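Local atomic coordinates of sulfur oxidation protein SOXB (Thermus thermophilus, PDB entry 2WDD), a protein that probably hydrolyses the sulfur-sulfur bond of cysteine S-thiosulfonate groups in the Sox sulfur oxidation pathway, using a two-manganese site. Residues Y422-Y436 against E516-L530. Sequence-based numbering, arbitrary orientation.
Sequences YAYTGFTYPELYLFY and EAKPGYEPRPIYEVL. With TBU (tertiary-butyl alcohol), chain D.
Backbone hydrogen bonds join Tyr436 to Glu516 in both directions, an antiparallel hydrogen-bonded pair at one end of the contact. Lys518 N continues to Leu434 O (3.0 Å) and Leu432 N to Arg524 O. Ile526 N, at the start of its helix, reaches Pro430 O (2.8 Å). Between these bonds the chain 518-521 makes a type II turn, and a side chain takes over. Tyr521 OH donates to Leu432 O at 2.6 Å, from well above the carbonyl plane. With CG anti to the backbone N (chi1 173°), the Tyr521 ring lies along the strand, and Leu434 CB sits over one face, 4.1 Å from the centroid, as a CH-pi contact. A phenylalanine here would probably keep that packing but leave Leu432 O without its hydroxyl partner.

At the other end the contacts are mainly between side chains, with Tyr527 at their centre. The edge of Tyr422 meets the face of Tyr527 in a T-shaped pair, planes at 80°. Pro430 CB packs 3.6 Å from Tyr527 CE2. A water joins Tyr527 OH to Phe427 O.

Apolar contacts of Leu432 with Ile526 and Val529 tie strand to helix. The chemistry thus shifts from backbone pairing within the C-terminal domain sheet to side-chain packing beside the tertiary-butyl alcohol pocket.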
# COMPACT_ATOMS: atom_id res chain seq x y z
N TYR A 422 1.17 -10.12 -11.69
CA TYR A 422 -0.03 -9.98 -10.88
C TYR A 422 0.23 -9.10 -9.65
O TYR A 422 -0.63 -8.34 -9.23
CB TYR A 422 -0.57 -11.34 -10.44
CG TYR A 422 -1.05 -12.23 -11.57
CD1 TYR A 422 -1.86 -11.74 -12.59
CD2 TYR A 422 -0.71 -13.58 -11.60
CE1 TYR A 422 -2.29 -12.56 -13.63
CE2 TYR A 422 -1.15 -14.42 -12.63
CZ TYR A 422 -1.93 -13.90 -13.63
OH TYR A 422 -2.37 -14.72 -14.64
N ALA A 423 1.44 -9.17 -9.10
CA ALA A 423 1.80 -8.30 -7.97
C ALA A 423 1.79 -6.82 -8.39
O ALA A 423 1.50 -5.94 -7.58
CB ALA A 423 3.17 -8.66 -7.42
N TYR A 424 2.15 -6.55 -9.64
CA TYR A 424 2.20 -5.19 -10.15
C TYR A 424 0.90 -4.70 -10.76
O TYR A 424 0.63 -3.49 -10.78
CB TYR A 424 3.24 -5.10 -11.26
CG TYR A 424 4.69 -5.03 -10.82
CD1 TYR A 424 5.15 -3.96 -10.05
CD2 TYR A 424 5.63 -5.92 -11.35
CE1 TYR A 424 6.51 -3.83 -9.75
CE2 TYR A 424 6.99 -5.80 -11.06
CZ TYR A 424 7.43 -4.77 -10.25
OH TYR A 424 8.78 -4.65 -9.98
N THR A 425 0.15 -5.61 -11.40
CA THR A 425 -1.01 -5.20 -12.18
C THR A 425 -2.26 -6.03 -11.93
O THR A 425 -3.19 -6.01 -12.75
CB THR A 425 -0.69 -5.22 -13.70
OG1 THR A 425 -0.45 -6.57 -14.13
CG2 THR A 425 0.52 -4.35 -14.04
N GLY A 426 -2.28 -6.74 -10.81
CA GLY A 426 -3.39 -7.60 -10.44
C GLY A 426 -4.64 -6.89 -9.95
O GLY A 426 -5.13 -7.17 -8.85
N PHE A 427 -5.14 -5.95 -10.75
CA PHE A 427 -6.42 -5.29 -10.47
C PHE A 427 -7.50 -6.28 -10.89
O PHE A 427 -7.33 -7.00 -11.87
CB PHE A 427 -6.62 -4.09 -11.42
CG PHE A 427 -5.65 -2.96 -11.20
CD1 PHE A 427 -6.02 -1.84 -10.47
CD2 PHE A 427 -4.39 -3.00 -11.78
CE1 PHE A 427 -5.13 -0.76 -10.29
CE2 PHE A 427 -3.49 -1.94 -11.59
CZ PHE A 427 -3.85 -0.85 -10.83
N THR A 428 -8.65 -6.24 -10.24
CA THR A 428 -9.75 -7.09 -10.71
C THR A 428 -10.36 -6.43 -11.96
O THR A 428 -11.23 -7.03 -12.61
CB THR A 428 -10.85 -7.26 -9.65
OG1 THR A 428 -11.26 -5.96 -9.19
CG2 THR A 428 -10.37 -8.14 -8.48
N TYR A 429 -9.93 -5.20 -12.26
CA TYR A 429 -10.37 -4.45 -13.45
C TYR A 429 -9.09 -4.00 -14.15
O TYR A 429 -8.73 -2.83 -14.12
CB TYR A 429 -11.23 -3.23 -13.08
CG TYR A 429 -10.69 -2.35 -11.96
CD1 TYR A 429 -10.19 -1.08 -12.24
CD2 TYR A 429 -10.74 -2.77 -10.63
CE1 TYR A 429 -9.72 -0.26 -11.22
CE2 TYR A 429 -10.25 -1.95 -9.60
CZ TYR A 429 -9.77 -0.70 -9.90
OH TYR A 429 -9.31 0.11 -8.89
N PRO A 430 -8.36 -4.95 -14.75
CA PRO A 430 -7.03 -4.70 -15.32
C PRO A 430 -7.00 -4.23 -16.76
O PRO A 430 -5.93 -4.11 -17.36
CB PRO A 430 -6.39 -6.09 -15.24
CG PRO A 430 -7.57 -7.00 -15.57
CD PRO A 430 -8.75 -6.37 -14.85
N GLU A 431 -8.17 -3.93 -17.31
CA GLU A 431 -8.24 -3.51 -18.70
C GLU A 431 -7.36 -2.33 -19.08
O GLU A 431 -7.36 -1.29 -18.41
CB GLU A 431 -9.69 -3.21 -19.08
CG GLU A 431 -10.58 -4.45 -19.09
CD GLU A 431 -11.15 -4.79 -17.71
OE1 GLU A 431 -10.86 -4.07 -16.73
OE2 GLU A 431 -11.91 -5.78 -17.62
N LEU A 432 -6.68 -2.47 -20.22
CA LEU A 432 -5.92 -1.39 -20.80
C LEU A 432 -6.85 -0.73 -21.81
O LEU A 432 -7.47 -1.41 -22.65
CB LEU A 432 -4.68 -1.93 -21.53
CG LEU A 432 -3.90 -0.88 -22.33
CD1 LEU A 432 -3.23 0.14 -21.42
CD2 LEU A 432 -2.87 -1.55 -23.25
N TYR A 433 -7.00 0.59 -21.70
CA TYR A 433 -7.87 1.34 -22.60
C TYR A 433 -7.03 2.24 -23.50
O TYR A 433 -6.07 2.84 -23.02
CB TYR A 433 -8.82 2.22 -21.79
CG TYR A 433 -9.81 1.44 -20.97
CD1 TYR A 433 -10.98 0.97 -21.54
CD2 TYR A 433 -9.55 1.12 -19.65
CE1 TYR A 433 -11.89 0.23 -20.81
CE2 TYR A 433 -10.47 0.41 -18.89
CZ TYR A 433 -11.64 -0.03 -19.48
OH TYR A 433 -12.54 -0.77 -18.74
N LEU A 434 -7.41 2.34 -24.77
CA LEU A 434 -6.74 3.24 -25.73
C LEU A 434 -7.78 4.28 -26.14
O LEU A 434 -8.90 3.93 -26.52
CB LEU A 434 -6.27 2.46 -26.98
CG LEU A 434 -4.80 2.00 -26.98
CD1 LEU A 434 -4.43 1.25 -25.71
CD2 LEU A 434 -4.46 1.15 -28.21
N PHE A 435 -7.43 5.55 -26.02
CA PHE A 435 -8.40 6.61 -26.28
C PHE A 435 -7.68 7.92 -26.54
O PHE A 435 -6.56 8.13 -26.06
CB PHE A 435 -9.33 6.76 -25.08
CG PHE A 435 -8.60 6.92 -23.77
CD1 PHE A 435 -8.25 8.18 -23.30
CD2 PHE A 435 -8.17 5.80 -23.08
CE1 PHE A 435 -7.51 8.31 -22.11
CE2 PHE A 435 -7.43 5.92 -21.91
CZ PHE A 435 -7.11 7.18 -21.42
N TYR A 436 -8.34 8.82 -27.26
CA TYR A 436 -7.75 10.12 -27.54
C TYR A 436 -8.05 11.13 -26.45
O TYR A 436 -9.17 11.18 -25.91
CB TYR A 436 -8.24 10.69 -28.90
CG TYR A 436 -7.79 9.86 -30.08
CD1 TYR A 436 -6.53 10.02 -30.62
CD2 TYR A 436 -8.60 8.83 -30.56
CE1 TYR A 436 -6.09 9.23 -31.68
CE2 TYR A 436 -8.18 8.04 -31.63
CZ TYR A 436 -6.92 8.24 -32.17
OH TYR A 436 -6.50 7.45 -33.21
N GLU A 516 -11.88 9.72 -25.95
CA GLU A 516 -12.64 9.20 -27.09
C GLU A 516 -12.00 7.87 -27.49
O GLU A 516 -10.88 7.84 -27.98
CB GLU A 516 -12.60 10.18 -28.25
CG GLU A 516 -13.32 11.49 -27.98
CD GLU A 516 -13.36 12.38 -29.21
OE1 GLU A 516 -13.12 11.88 -30.32
OE2 GLU A 516 -13.62 13.60 -29.05
N ALA A 517 -12.71 6.78 -27.23
CA ALA A 517 -12.18 5.45 -27.48
C ALA A 517 -11.64 5.24 -28.89
O ALA A 517 -12.26 5.65 -29.87
CB ALA A 517 -13.20 4.38 -27.12
N LYS A 518 -10.47 4.63 -28.98
CA LYS A 518 -9.85 4.35 -30.27
C LYS A 518 -10.72 3.34 -31.01
O LYS A 518 -11.09 2.30 -30.47
CB LYS A 518 -8.45 3.78 -30.10
CG LYS A 518 -7.68 3.59 -31.40
CD LYS A 518 -6.38 2.83 -31.16
CE LYS A 518 -5.44 2.92 -32.36
NZ LYS A 518 -6.11 2.52 -33.63
N PRO A 519 -11.06 3.66 -32.27
CA PRO A 519 -11.88 2.75 -33.07
C PRO A 519 -11.17 1.42 -33.26
O PRO A 519 -9.96 1.37 -33.48
CB PRO A 519 -11.98 3.49 -34.41
CG PRO A 519 -11.88 4.92 -34.06
CD PRO A 519 -10.92 4.99 -32.89
N GLY A 520 -11.94 0.34 -33.20
CA GLY A 520 -11.43 -0.99 -33.43
C GLY A 520 -10.66 -1.65 -32.30
O GLY A 520 -10.35 -2.83 -32.37
N TYR A 521 -10.34 -0.89 -31.27
CA TYR A 521 -9.59 -1.46 -30.15
C TYR A 521 -10.49 -2.10 -29.10
O TYR A 521 -11.47 -1.50 -28.66
CB TYR A 521 -8.70 -0.40 -29.49
CG TYR A 521 -8.03 -0.91 -28.23
CD1 TYR A 521 -6.97 -1.80 -28.29
CD2 TYR A 521 -8.51 -0.55 -26.97
CE1 TYR A 521 -6.39 -2.31 -27.14
CE2 TYR A 521 -7.95 -1.06 -25.82
CZ TYR A 521 -6.88 -1.93 -25.91
OH TYR A 521 -6.32 -2.44 -24.76
N GLU A 522 -10.15 -3.31 -28.70
CA GLU A 522 -10.91 -4.03 -27.69
C GLU A 522 -10.08 -4.09 -26.40
O GLU A 522 -9.03 -4.72 -26.36
CB GLU A 522 -11.27 -5.43 -28.19
CG GLU A 522 -12.09 -5.39 -29.48
CD GLU A 522 -12.22 -6.75 -30.15
OE1 GLU A 522 -12.30 -7.76 -29.44
OE2 GLU A 522 -12.30 -6.79 -31.40
N PRO A 523 -10.55 -3.42 -25.34
CA PRO A 523 -9.77 -3.43 -24.09
C PRO A 523 -9.48 -4.84 -23.61
O PRO A 523 -10.34 -5.72 -23.63
CB PRO A 523 -10.69 -2.70 -23.10
CG PRO A 523 -11.56 -1.82 -23.96
CD PRO A 523 -11.78 -2.60 -25.23
N ARG A 524 -8.24 -5.07 -23.18
CA ARG A 524 -7.84 -6.37 -22.66
C ARG A 524 -6.91 -6.14 -21.47
O ARG A 524 -6.34 -5.06 -21.32
CB ARG A 524 -7.18 -7.21 -23.73
CG ARG A 524 -5.90 -6.63 -24.27
CD ARG A 524 -5.14 -7.70 -25.04
NE ARG A 524 -4.00 -7.16 -25.77
CZ ARG A 524 -2.98 -7.89 -26.19
NH1 ARG A 524 -2.95 -9.19 -25.96
NH2 ARG A 524 -1.99 -7.32 -26.85
N PRO A 525 -6.74 -7.16 -20.63
CA PRO A 525 -5.92 -6.96 -19.42
C PRO A 525 -4.51 -6.49 -19.68
O PRO A 525 -3.80 -7.03 -20.52
CB PRO A 525 -5.90 -8.34 -18.77
CG PRO A 525 -7.12 -9.04 -19.33
CD PRO A 525 -7.25 -8.54 -20.72
N ILE A 526 -4.06 -5.52 -18.89
CA ILE A 526 -2.71 -5.01 -19.06
C ILE A 526 -1.67 -6.12 -18.95
O ILE A 526 -0.67 -6.09 -19.67
CB ILE A 526 -2.42 -3.89 -18.05
CG1 ILE A 526 -1.04 -3.29 -18.32
CG2 ILE A 526 -2.56 -4.42 -16.63
CD1 ILE A 526 -0.87 -2.68 -19.70
N TYR A 527 -1.86 -7.06 -18.03
CA TYR A 527 -0.88 -8.14 -17.85
C TYR A 527 -0.72 -9.04 -19.08
O TYR A 527 0.36 -9.59 -19.29
CB TYR A 527 -1.07 -8.93 -16.56
CG TYR A 527 -2.50 -9.30 -16.23
CD1 TYR A 527 -3.16 -10.30 -16.94
CD2 TYR A 527 -3.15 -8.72 -15.15
CE1 TYR A 527 -4.46 -10.66 -16.60
CE2 TYR A 527 -4.44 -9.08 -14.81
CZ TYR A 527 -5.09 -10.06 -15.53
OH TYR A 527 -6.39 -10.39 -15.19
N GLU A 528 -1.77 -9.15 -19.89
CA GLU A 528 -1.67 -9.93 -21.12
C GLU A 528 -0.73 -9.20 -22.07
O GLU A 528 0.08 -9.82 -22.77
CB GLU A 528 -3.04 -10.13 -21.77
CG GLU A 528 -3.93 -11.10 -21.00
CD GLU A 528 -5.28 -11.34 -21.66
OE1 GLU A 528 -5.52 -10.82 -22.77
OE2 GLU A 528 -6.11 -12.05 -21.05
N VAL A 529 -0.84 -7.87 -22.11
CA VAL A 529 0.02 -7.07 -22.97
C VAL A 529 1.46 -7.21 -22.50
O VAL A 529 2.38 -7.41 -23.29
CB VAL A 529 -0.45 -5.59 -22.98
CG1 VAL A 529 0.49 -4.72 -23.80
CG2 VAL A 529 -1.88 -5.47 -23.48
N LEU A 530 1.66 -7.12 -21.19
CA LEU A 530 2.99 -7.23 -20.63
C LEU A 530 3.63 -8.58 -20.92
O LEU A 530 4.80 -8.64 -21.30
CB LEU A 530 2.97 -6.99 -19.13
CG LEU A 530 2.61 -5.55 -18.78
CD1 LEU A 530 2.45 -5.42 -17.28
CD2 LEU A 530 3.68 -4.58 -19.30
O TBU D . -5.88 -14.02 -13.70
C TBU D . -7.01 -14.87 -13.90
C1 TBU D . -6.69 -15.95 -14.90
C2 TBU D . -7.39 -15.50 -12.56
C3 TBU D . -8.18 -14.04 -14.45
O HOH W 1 -7.67 -9.45 -13.09